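Local coordinates for ricin B lectin (Clostridium thermocellum, PDB 3VSF), which is probably an exo-beta-1,3-galactanase, a family 43 glycoside hydrolase joined to a beta-trefoil domain that binds beta-D-galactose, at residues C115-P120 with M135-G140. Numbering follows the deposited sequence.
Sequences CNIERP and MHWENG
N116 and E138 form an antiparallel hydrogen-bonded pair, with N116 N to E138 O at 2.9 Å and E138 N to N116 O at 2.8 Å. E118 and H136 form the next such pair, its two bonds longer: E118 N to H136 O and H136 N to E118 O are both 3.2 Å.

On the face carrying these four residues, the H136 ring sits between two glutamates. Its NE2 donates to E138 OE1 at 2.8 Å, a bent bond with the oxygen tilted from the ring plane, while ND1 makes only a weak bond to E118 OE1, which lies near that plane at the ring edge. With CG anti to the backbone N (chi1 177°), the imidazole runs alongside E118, whose carboxylate is turned 67° from the ring; E118 OE2 makes a salt bridge to R77.

I117 and W137 lie on the opposite face, I117 CG1 touching W137 CD1; C115, M135 and P120 add contacts beside them. C115 SG approaches the indole obliquely, 3.3 Å from W137 NE1, an N-H that bonds to the carbonyl of E111. I117 CD1 meets M135 SD, and P120 packs on M135 CB.

Strands 116-124 and 131-138 form the first hairpin of a four-stranded antiparallel sheet, a blade of the five-bladed beta-propeller characteristic of glycoside hydrolase family 43.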
# COMPACT_ATOMS: atom_id res chain seq x y z
N CYS A 115 -7.09 -6.20 -28.24
CA CYS A 115 -7.30 -5.00 -27.43
C CYS A 115 -6.43 -4.98 -26.17
O CYS A 115 -5.72 -5.94 -25.87
CB CYS A 115 -8.77 -4.89 -27.03
SG CYS A 115 -9.29 -6.11 -25.79
N ASN A 116 -6.51 -3.87 -25.44
CA ASN A 116 -5.83 -3.73 -24.16
C ASN A 116 -6.84 -3.65 -23.02
O ASN A 116 -7.74 -2.81 -23.03
CB ASN A 116 -4.96 -2.47 -24.14
CG ASN A 116 -3.90 -2.48 -25.22
OD1 ASN A 116 -3.79 -1.54 -26.01
ND2 ASN A 116 -3.10 -3.54 -25.26
N ILE A 117 -6.70 -4.54 -22.04
CA ILE A 117 -7.52 -4.48 -20.84
C ILE A 117 -6.65 -4.43 -19.60
O ILE A 117 -5.78 -5.29 -19.41
CB ILE A 117 -8.50 -5.65 -20.75
CG1 ILE A 117 -9.72 -5.40 -21.65
CG2 ILE A 117 -8.96 -5.86 -19.31
CD1 ILE A 117 -10.90 -6.28 -21.34
N GLU A 118 -6.88 -3.43 -18.75
CA GLU A 118 -6.07 -3.26 -17.56
C GLU A 118 -6.89 -2.74 -16.38
O GLU A 118 -7.92 -2.09 -16.57
CB GLU A 118 -4.89 -2.33 -17.85
CG GLU A 118 -5.27 -0.96 -18.40
CD GLU A 118 -4.09 -0.22 -19.00
OE1 GLU A 118 -4.06 1.03 -18.91
OE2 GLU A 118 -3.19 -0.88 -19.56
N ARG A 119 -6.42 -3.04 -15.18
CA ARG A 119 -7.10 -2.64 -13.95
C ARG A 119 -8.54 -3.15 -13.88
O ARG A 119 -9.47 -2.36 -13.69
CB ARG A 119 -7.06 -1.12 -13.78
CG ARG A 119 -5.65 -0.56 -13.72
CD ARG A 119 -5.64 0.90 -13.34
NE ARG A 119 -4.28 1.38 -13.12
CZ ARG A 119 -3.60 1.18 -12.01
NH1 ARG A 119 -4.14 0.51 -11.00
NH2 ARG A 119 -2.36 1.65 -11.89
N PRO A 120 -8.73 -4.47 -14.02
CA PRO A 120 -10.06 -5.06 -13.89
C PRO A 120 -10.46 -5.21 -12.42
O PRO A 120 -9.69 -5.74 -11.63
CB PRO A 120 -9.89 -6.44 -14.53
CG PRO A 120 -8.46 -6.78 -14.27
CD PRO A 120 -7.71 -5.48 -14.35
N MET A 135 -13.60 -2.62 -15.99
CA MET A 135 -12.21 -2.59 -16.45
C MET A 135 -11.95 -1.43 -17.40
O MET A 135 -12.82 -0.60 -17.64
CB MET A 135 -11.86 -3.91 -17.13
CG MET A 135 -12.54 -4.12 -18.47
SD MET A 135 -13.09 -5.81 -18.74
CE MET A 135 -14.44 -5.92 -17.57
N HIS A 136 -10.73 -1.38 -17.93
CA HIS A 136 -10.34 -0.34 -18.87
C HIS A 136 -10.04 -0.97 -20.23
O HIS A 136 -9.26 -1.92 -20.32
CB HIS A 136 -9.10 0.40 -18.36
CG HIS A 136 -8.58 1.44 -19.31
ND1 HIS A 136 -7.27 1.87 -19.29
CD2 HIS A 136 -9.19 2.13 -20.30
CE1 HIS A 136 -7.09 2.78 -20.22
NE2 HIS A 136 -8.24 2.96 -20.85
N TRP A 137 -10.66 -0.45 -21.28
CA TRP A 137 -10.52 -1.03 -22.61
C TRP A 137 -9.80 -0.09 -23.58
O TRP A 137 -10.04 1.12 -23.58
CB TRP A 137 -11.89 -1.41 -23.18
CG TRP A 137 -11.83 -2.22 -24.44
CD1 TRP A 137 -11.81 -3.58 -24.53
CD2 TRP A 137 -11.77 -1.73 -25.78
NE1 TRP A 137 -11.74 -3.97 -25.85
CE2 TRP A 137 -11.72 -2.85 -26.63
CE3 TRP A 137 -11.75 -0.45 -26.34
CZ2 TRP A 137 -11.65 -2.72 -28.02
CZ3 TRP A 137 -11.69 -0.33 -27.72
CH2 TRP A 137 -11.64 -1.46 -28.54
N GLU A 138 -8.92 -0.66 -24.40
CA GLU A 138 -8.21 0.10 -25.42
C GLU A 138 -8.08 -0.70 -26.71
O GLU A 138 -8.29 -1.91 -26.73
CB GLU A 138 -6.83 0.52 -24.91
CG GLU A 138 -6.86 1.58 -23.82
CD GLU A 138 -7.43 2.91 -24.31
OE1 GLU A 138 -7.66 3.80 -23.47
OE2 GLU A 138 -7.63 3.06 -25.53
N ASN A 139 -7.71 -0.02 -27.80
CA ASN A 139 -7.64 -0.65 -29.12
C ASN A 139 -6.61 -1.76 -29.24
O ASN A 139 -6.85 -2.77 -29.90
CB ASN A 139 -7.39 0.41 -30.20
CG ASN A 139 -8.62 1.23 -30.51
OD1 ASN A 139 -9.75 0.77 -30.33
ND2 ASN A 139 -8.41 2.45 -31.00
N GLY A 140 -5.46 -1.58 -28.61
CA GLY A 140 -4.34 -2.47 -28.80
C GLY A 140 -3.43 -1.89 -29.87
O GLY A 140 -2.34 -2.40 -30.13